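Local coordinates for protein peptidyl-tRNA hydrolase (Thermoplasma acidophilum, PDB 1RLK) that probably hydrolyses peptidyl-tRNAs that drop off the ribosome during protein synthesis, splitting the ester to release the N-acyl amino acid and the tRNA, at residues Q23-S35 with M74-Y86. Sequence-based numbering, arbitrary orientation. Where two conformers were deposited one is given.
With SO4 (sulfate ion), chain B.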
ATOM      1  N   GLN A  23      10.142   2.077   0.186  1.00 15.08           N
ATOM      2  CA  GLN A  23       9.112   1.439  -0.640  1.00 15.07           C
ATOM      3  C   GLN A  23       7.736   1.706  -0.083  1.00 14.96           C
ATOM      4  O   GLN A  23       6.809   2.017  -0.838  1.00 14.49           O
ATOM      5  CB  GLN A  23       9.331  -0.068  -0.759  1.00 15.33           C
ATOM      6  CG  GLN A  23      10.671  -0.466  -1.362  1.00 17.46           C
ATOM      7  CD  GLN A  23      10.867   0.041  -2.750  1.00 17.98           C
ATOM      8  OE1 GLN A  23      10.047  -0.222  -3.635  1.00 18.93           O
ATOM      9  NE2 GLN A  23      11.962   0.771  -2.961  1.00 20.97           N
ATOM     10  N   VAL A  24       7.596   1.618   1.243  1.00 15.12           N
ATOM     11  CA  VAL A  24       6.327   1.983   1.894  1.00 14.86           C
ATOM     12  C   VAL A  24       5.976   3.445   1.616  1.00 14.86           C
ATOM     13  O   VAL A  24       4.809   3.763   1.321  1.00 14.85           O
ATOM     14  CB  VAL A  24       6.361   1.693   3.426  1.00 14.98           C
ATOM     15  CG1 VAL A  24       5.136   2.268   4.114  1.00 16.16           C
ATOM     16  CG2 VAL A  24       6.434   0.185   3.662  1.00 15.27           C
ATOM     17  N   ALA A  25       6.977   4.337   1.689  1.00 14.78           N
ATOM     18  CA  ALA A  25       6.767   5.748   1.360  1.00 15.24           C
ATOM     19  C   ALA A  25       6.320   5.964  -0.097  1.00 15.28           C
ATOM     20  O   ALA A  25       5.489   6.839  -0.363  1.00 15.72           O
ATOM     21  CB  ALA A  25       8.033   6.584   1.661  1.00 15.16           C
ATOM     22  N   HIS A  26       6.869   5.190  -1.030  1.00 15.46           N
ATOM     23  CA  HIS A  26       6.445   5.258  -2.436  1.00 15.91           C
ATOM     24  C   HIS A  26       4.958   4.951  -2.522  1.00 15.50           C
ATOM     25  O   HIS A  26       4.210   5.721  -3.132  1.00 15.88           O
ATOM     26  CB  HIS A  26       7.187   4.267  -3.332  0.63 16.00           C
ATOM     27  CG  HIS A  26       8.651   4.527  -3.450  0.63 18.01           C
ATOM     28  ND1 HIS A  26       9.523   3.635  -4.035  0.63 20.10           N
ATOM     29  CD2 HIS A  26       9.399   5.582  -3.053  0.63 20.41           C
ATOM     30  CE1 HIS A  26      10.745   4.137  -4.002  0.63 20.77           C
ATOM     31  NE2 HIS A  26      10.697   5.314  -3.404  0.63 20.32           N
ATOM     32  N   ALA A  27       4.526   3.850  -1.889  1.00 14.84           N
ATOM     33  CA  ALA A  27       3.117   3.456  -1.933  1.00 14.37           C
ATOM     34  C   ALA A  27       2.227   4.538  -1.348  1.00 14.43           C
ATOM     35  O   ALA A  27       1.161   4.853  -1.895  1.00 13.92           O
ATOM     36  CB  ALA A  27       2.912   2.140  -1.212  1.00 14.17           C
ATOM     37  N   ALA A  28       2.674   5.125  -0.240  1.00 14.33           N
ATOM     38  CA  ALA A  28       1.876   6.073   0.513  1.00 14.49           C
ATOM     39  C   ALA A  28       1.709   7.374  -0.253  1.00 15.02           C
ATOM     40  O   ALA A  28       0.626   7.958  -0.244  1.00 14.93           O
ATOM     41  CB  ALA A  28       2.520   6.345   1.875  1.00 14.58           C
ATOM     42  N   VAL A  29       2.778   7.821  -0.912  1.00 15.08           N
ATOM     43  CA  VAL A  29       2.746   9.035  -1.712  1.00 16.14           C
ATOM     44  C   VAL A  29       1.781   8.901  -2.890  1.00 16.97           C
ATOM     45  O   VAL A  29       0.931   9.770  -3.111  1.00 16.85           O
ATOM     46  CB  VAL A  29       4.164   9.409  -2.203  1.00 16.23           C
ATOM     47  CG1 VAL A  29       4.103  10.475  -3.293  1.00 17.86           C
ATOM     48  CG2 VAL A  29       5.005   9.892  -1.007  1.00 16.73           C
ATOM     49  N   THR A  30       1.880   7.797  -3.619  1.00 17.44           N
ATOM     50  CA  THR A  30       1.031   7.636  -4.788  1.00 18.11           C
ATOM     51  C   THR A  30      -0.440   7.515  -4.367  1.00 18.36           C
ATOM     52  O   THR A  30      -1.307   8.151  -4.962  1.00 17.33           O
ATOM     53  CB  THR A  30       1.472   6.431  -5.609  1.00 18.08           C
ATOM     54  OG1 THR A  30       2.815   6.625  -6.066  1.00 18.07           O
ATOM     55  CG2 THR A  30       0.620   6.293  -6.885  1.00 19.42           C
ATOM     56  N   CYS A  31      -0.720   6.719  -3.329  1.00 18.76           N
ATOM     57  CA  CYS A  31      -2.099   6.541  -2.890  1.00 19.45           C
ATOM     58  C   CYS A  31      -2.690   7.848  -2.387  1.00 19.50           C
ATOM     59  O   CYS A  31      -3.844   8.156  -2.653  1.00 19.91           O
ATOM     60  CB  CYS A  31      -2.186   5.460  -1.815  1.00 19.64           C
ATOM     61  SG  CYS A  31      -1.981   3.804  -2.461  1.00 22.36           S
ATOM     62  N   ALA A  32      -1.888   8.619  -1.663  1.00 19.55           N
ATOM     63  CA  ALA A  32      -2.366   9.848  -1.036  1.00 20.19           C
ATOM     64  C   ALA A  32      -2.722  10.893  -2.091  1.00 20.49           C
ATOM     65  O   ALA A  32      -3.761  11.517  -2.013  1.00 20.61           O
ATOM     66  CB  ALA A  32      -1.313  10.404  -0.052  1.00 19.39           C
ATOM     67  N   ILE A  33      -1.846  11.065  -3.071  1.00 21.93           N
ATOM     68  CA  ILE A  33      -2.057  12.025  -4.147  1.00 23.04           C
ATOM     69  C   ILE A  33      -3.248  11.635  -5.022  1.00 23.09           C
ATOM     70  O   ILE A  33      -4.078  12.477  -5.322  1.00 23.66           O
ATOM     71  CB  ILE A  33      -0.755  12.216  -4.972  1.00 23.26           C
ATOM     72  CG1 ILE A  33       0.250  13.007  -4.125  1.00 24.75           C
ATOM     73  CG2 ILE A  33      -1.049  12.938  -6.295  1.00 24.34           C
ATOM     74  CD1 ILE A  33       1.584  13.272  -4.774  1.00 26.48           C
ATOM     75  N   ARG A  34      -3.343  10.371  -5.422  1.00 23.69           N
ATOM     76  CA  ARG A  34      -4.514   9.905  -6.164  1.00 24.23           C
ATOM     77  C   ARG A  34      -5.805  10.129  -5.354  1.00 24.79           C
ATOM     78  O   ARG A  34      -6.817  10.600  -5.884  1.00 23.94           O
ATOM     79  CB  ARG A  34      -4.349   8.433  -6.539  1.00 24.49           C
ATOM     80  CG  ARG A  34      -5.579   7.827  -7.212  1.00 25.51           C
ATOM     81  CD  ARG A  34      -5.342   6.523  -7.924  1.00 26.65           C
ATOM     82  NE  ARG A  34      -4.114   6.526  -8.726  1.00 27.92           N
ATOM     83  CZ  ARG A  34      -3.146   5.607  -8.661  1.00 29.15           C
ATOM     84  NH1 ARG A  34      -3.226   4.570  -7.816  1.00 28.77           N
ATOM     85  NH2 ARG A  34      -2.074   5.737  -9.443  1.00 28.88           N
ATOM     86  N   SER A  35      -5.759   9.827  -4.056  1.00 25.41           N
ATOM     87  CA  SER A  35      -6.947   9.941  -3.207  1.00 25.86           C
ATOM     88  C   SER A  35      -7.349  11.397  -3.026  1.00 26.87           C
ATOM     89  O   SER A  35      -8.530  11.717  -2.910  1.00 26.68           O
ATOM     90  CB  SER A  35      -6.724   9.273  -1.857  1.00 25.48           C
ATOM     91  OG  SER A  35      -6.624   7.867  -2.002  1.00 25.13           O
ATOM     92  N   MET A  74     -13.503  -3.915  -4.459  1.00 24.93           N
ATOM     93  CA  MET A  74     -14.145  -3.056  -3.469  1.00 24.74           C
ATOM     94  C   MET A  74     -14.062  -1.580  -3.804  1.00 24.39           C
ATOM     95  O   MET A  74     -14.603  -0.752  -3.074  1.00 24.45           O
ATOM     96  CB  MET A  74     -13.505  -3.291  -2.103  1.00 25.17           C
ATOM     97  CG  MET A  74     -13.794  -4.662  -1.567  1.00 27.00           C
ATOM     98  SD  MET A  74     -13.202  -4.846   0.100  1.00 30.48           S
ATOM     99  CE  MET A  74     -12.413  -6.284  -0.099  1.00 30.85           C
ATOM    100  N   GLY A  75     -13.384  -1.250  -4.899  1.00 23.73           N
ATOM    101  CA  GLY A  75     -13.265   0.119  -5.351  1.00 23.69           C
ATOM    102  C   GLY A  75     -12.358   0.937  -4.460  1.00 23.42           C
ATOM    103  O   GLY A  75     -12.583   2.133  -4.265  1.00 23.98           O
ATOM    104  N   ILE A  76     -11.350   0.281  -3.902  1.00 23.20           N
ATOM    105  CA  ILE A  76     -10.408   0.935  -3.006  1.00 23.11           C
ATOM    106  C   ILE A  76      -9.170   1.349  -3.793  1.00 22.45           C
ATOM    107  O   ILE A  76      -8.581   0.548  -4.541  1.00 21.63           O
ATOM    108  CB  ILE A  76     -10.037   0.001  -1.832  1.00 23.30           C
ATOM    109  CG1 ILE A  76     -11.270  -0.233  -0.940  1.00 24.38           C
ATOM    110  CG2 ILE A  76      -8.888   0.595  -1.006  1.00 24.11           C
ATOM    111  CD1 ILE A  76     -11.129  -1.383   0.061  1.00 25.16           C
ATOM    112  N   VAL A  77      -8.767   2.600  -3.599  1.00 22.17           N
ATOM    113  CA  VAL A  77      -7.517   3.103  -4.179  1.00 21.68           C
ATOM    114  C   VAL A  77      -6.360   2.222  -3.764  1.00 21.15           C
ATOM    115  O   VAL A  77      -6.200   1.893  -2.582  1.00 20.28           O
ATOM    116  CB  VAL A  77      -7.230   4.561  -3.737  1.00 21.84           C
ATOM    117  CG1 VAL A  77      -5.806   4.993  -4.154  1.00 22.71           C
ATOM    118  CG2 VAL A  77      -8.286   5.503  -4.299  1.00 22.56           C
ATOM    119  N   ASN A  78      -5.542   1.830  -4.736  1.00 20.73           N
ATOM    120  CA  ASN A  78      -4.377   1.000  -4.463  1.00 20.23           C
ATOM    121  C   ASN A  78      -3.277   1.218  -5.474  1.00 19.96           C
ATOM    122  O   ASN A  78      -3.548   1.574  -6.632  1.00 20.32           O
ATOM    123  CB  ASN A  78      -4.775  -0.476  -4.434  1.00 20.29           C
ATOM    124  CG  ASN A  78      -5.235  -0.990  -5.798  1.00 21.51           C
ATOM    125  OD1 ASN A  78      -4.441  -1.559  -6.547  1.00 20.30           O
ATOM    126  ND2 ASN A  78      -6.522  -0.796  -6.115  1.00 16.38           N
ATOM    127  N   GLU A  79      -2.036   1.004  -5.051  1.00 19.24           N
ATOM    128  CA  GLU A  79      -0.895   1.163  -5.938  1.00 18.67           C
ATOM    129  C   GLU A  79       0.123   0.090  -5.659  1.00 18.78           C
ATOM    130  O   GLU A  79       0.654   0.000  -4.542  1.00 17.41           O
ATOM    131  CB  GLU A  79      -0.252   2.536  -5.740  1.00 19.42           C
ATOM    132  CG  GLU A  79       0.935   2.796  -6.649  1.00 20.64           C
ATOM    133  CD  GLU A  79       0.551   3.089  -8.096  1.00 22.86           C
ATOM    134  OE1 GLU A  79      -0.666   3.253  -8.425  1.00 22.39           O
ATOM    135  OE2 GLU A  79       1.499   3.189  -8.892  1.00 24.43           O
ATOM    136  N   ILE A  80       0.390  -0.733  -6.672  1.00 18.19           N
ATOM    137  CA  ILE A  80       1.506  -1.642  -6.660  1.00 18.80           C
ATOM    138  C   ILE A  80       2.788  -0.846  -6.908  1.00 19.36           C
ATOM    139  O   ILE A  80       2.864  -0.047  -7.840  1.00 19.43           O
ATOM    140  CB  ILE A  80       1.311  -2.739  -7.729  1.00 19.54           C
ATOM    141  CG1 ILE A  80       0.312  -3.771  -7.203  1.00 21.29           C
ATOM    142  CG2 ILE A  80       2.642  -3.399  -8.089  1.00 19.47           C
ATOM    143  CD1 ILE A  80      -0.165  -4.754  -8.234  1.00 24.21           C
ATOM    144  N   VAL A  81       3.789  -1.082  -6.071  1.00 18.75           N
ATOM    145  CA  VAL A  81       5.015  -0.328  -6.117  1.00 19.49           C
ATOM    146  C   VAL A  81       6.117  -1.229  -6.631  1.00 19.72           C
ATOM    147  O   VAL A  81       6.241  -2.375  -6.202  1.00 20.24           O
ATOM    148  CB  VAL A  81       5.361   0.239  -4.720  1.00 18.62           C
ATOM    149  CG1 VAL A  81       6.814   0.717  -4.664  1.00 19.97           C
ATOM    150  CG2 VAL A  81       4.400   1.365  -4.377  1.00 20.23           C
ATOM    151  N   GLN A  82       6.911  -0.693  -7.539  1.00 20.38           N
ATOM    152  CA  GLN A  82       8.063  -1.386  -8.107  1.00 21.99           C
ATOM    153  C   GLN A  82       9.310  -0.540  -7.891  1.00 23.01           C
ATOM    154  O   GLN A  82       9.266   0.664  -8.110  1.00 21.22           O
ATOM    155  CB  GLN A  82       7.857  -1.622  -9.616  1.00 21.67           C
ATOM    156  CG  GLN A  82       6.656  -2.519  -9.942  1.00 23.18           C
ATOM    157  CD  GLN A  82       6.354  -2.650 -11.443  1.00 24.05           C
ATOM    158  OE1 GLN A  82       7.093  -3.305 -12.183  1.00 26.76           O
ATOM    159  NE2 GLN A  82       5.259  -2.061 -11.871  1.00 23.01           N
ATOM    160  N   ASP A  83      10.416  -1.164  -7.480  1.00 25.73           N
ATOM    161  CA  ASP A  83      11.678  -0.452  -7.337  1.00 28.23           C
ATOM    162  C   ASP A  83      12.330  -0.221  -8.701  1.00 30.44           C
ATOM    163  O   ASP A  83      11.709  -0.475  -9.737  1.00 30.26           O
ATOM    164  CB  ASP A  83      12.622  -1.135  -6.306  1.00 28.90           C
ATOM    165  CG  ASP A  83      13.179  -2.480  -6.759  1.00 29.61           C
ATOM    166  OD1 ASP A  83      13.107  -2.844  -7.953  1.00 31.34           O
ATOM    167  OD2 ASP A  83      13.738  -3.247  -5.950  1.00 32.67           O
ATOM    168  N   ARG A  84      13.558   0.290  -8.704  1.00 33.12           N
ATOM    169  CA  ARG A  84      14.269   0.561  -9.955  1.00 35.75           C
ATOM    170  C   ARG A  84      14.781  -0.762 -10.524  1.00 36.88           C
ATOM    171  O   ARG A  84      14.992  -1.730  -9.803  1.00 37.40           O
ATOM    172  CB  ARG A  84      15.410   1.598  -9.769  1.00 36.49           C
ATOM    173  CG  ARG A  84      16.590   1.190  -8.856  1.00 39.47           C
ATOM    174  CD  ARG A  84      17.542   2.362  -8.408  1.00 42.86           C
ATOM    175  NE  ARG A  84      17.327   2.804  -7.013  1.00 45.35           N
ATOM    176  CZ  ARG A  84      18.271   3.291  -6.191  1.00 47.03           C
ATOM    177  NH1 ARG A  84      19.526   3.480  -6.589  1.00 48.47           N
ATOM    178  NH2 ARG A  84      17.940   3.637  -4.951  1.00 47.91           N
ATOM    179  N   GLY A  85      14.949  -0.821 -11.829  1.00 38.68           N
ATOM    180  CA  GLY A  85      15.414  -2.044 -12.453  1.00 40.21           C
ATOM    181  C   GLY A  85      16.885  -2.325 -12.196  1.00 41.16           C
ATOM    182  O   GLY A  85      17.588  -1.542 -11.542  1.00 41.11           O
ATOM    183  N   TYR A  86      17.336  -3.468 -12.695  1.00 42.35           N
ATOM    184  CA  TYR A  86      18.747  -3.643 -13.025  1.00 43.48           C
ATOM    185  C   TYR A  86      18.994  -2.928 -14.359  1.00 44.20           C
ATOM    186  O   TYR A  86      20.133  -2.597 -14.696  1.00 44.47           O
ATOM    187  CB  TYR A  86      19.115  -5.127 -13.115  1.00 43.51           C
ATOM    188  CG  TYR A  86      19.148  -5.833 -11.775  1.00 43.79           C
ATOM    189  CD1 TYR A  86      18.082  -6.630 -11.359  1.00 44.71           C
ATOM    190  CD2 TYR A  86      20.244  -5.707 -10.923  1.00 44.40           C
ATOM    191  CE1 TYR A  86      18.104  -7.283 -10.134  1.00 45.55           C
ATOM    192  CE2 TYR A  86      20.277  -6.357  -9.689  1.00 44.80           C
ATOM    193  CZ  TYR A  86      19.205  -7.145  -9.300  1.00 45.42           C
ATOM    194  OH  TYR A  86      19.222  -7.805  -8.086  1.00 46.89           O
TER
HETATM  195  S   SO4 B 201      14.157   2.416  -5.453  0.52 31.83           S
HETATM  196  O1  SO4 B 201      12.788   2.448  -5.972  0.52 29.86           O
HETATM  197  O2  SO4 B 201      14.171   1.833  -4.117  0.52 32.96           O
HETATM  198  O3  SO4 B 201      15.019   1.564  -6.262  0.52 31.05           O
HETATM  199  O4  SO4 B 201      14.681   3.781  -5.397  0.52 31.61           O
HETATM  200  O   HOH W   1      -6.219   3.121  -7.375  1.00 23.11           O
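Glu79 OE1 is gripped twice by Arg34, whose guanidinium comes end-on in a salt bridge where NH1, 2.9 Å away, and NH2, at 3.0 Å, both donate to that one oxygen. OE1 sits in the guanidinium plane, while the carboxylate is turned 46° against it, and both nitrogens approach from the same carboxylate face. A long arginine suits this partly exposed position, because its chain, extended at first and bent at chi3 (-44°), can reach from the helix to the strand. Glu79 bends at chi2 (75°), laying its CG and CD across Thr30 CG2, with CD 3.4 Å from that methyl. With Arg34 replaced by alanine, the Glu79 carboxylate would probably be left without its charge partner and freer to turn off Thr30.

Deeper in, small residues let the helix settle close to the strand, their axes 7.8 Å apart. Val81 CG2 presses tightly on Ala27 CA at 3.5 Å, and CG1 meets Gln23 OE1, an oxygen hydrogen-bonded to Thr95 OG1. Cys31 SG rests against Glu79 CB, 3.9 Å away. Val77 spreads both methyls around Ser35 OG, whose polarity is met by a 2.9 Å bond to Cys31 O.

Near Asp83, a sulfate, probably from the crystallisation liquor, is held by Arg84 N and NE, with Gln23 NE2 2.7 Å from its O2.

Alternate residues Val77, Glu79 and Val81 thus face helix 17-38, while Asn78 and Ile80 point to helix 61-74: an edge strand of the mixed sheet sandwiched between helices, the three-layer α/β/α architecture of the PTH2 fold.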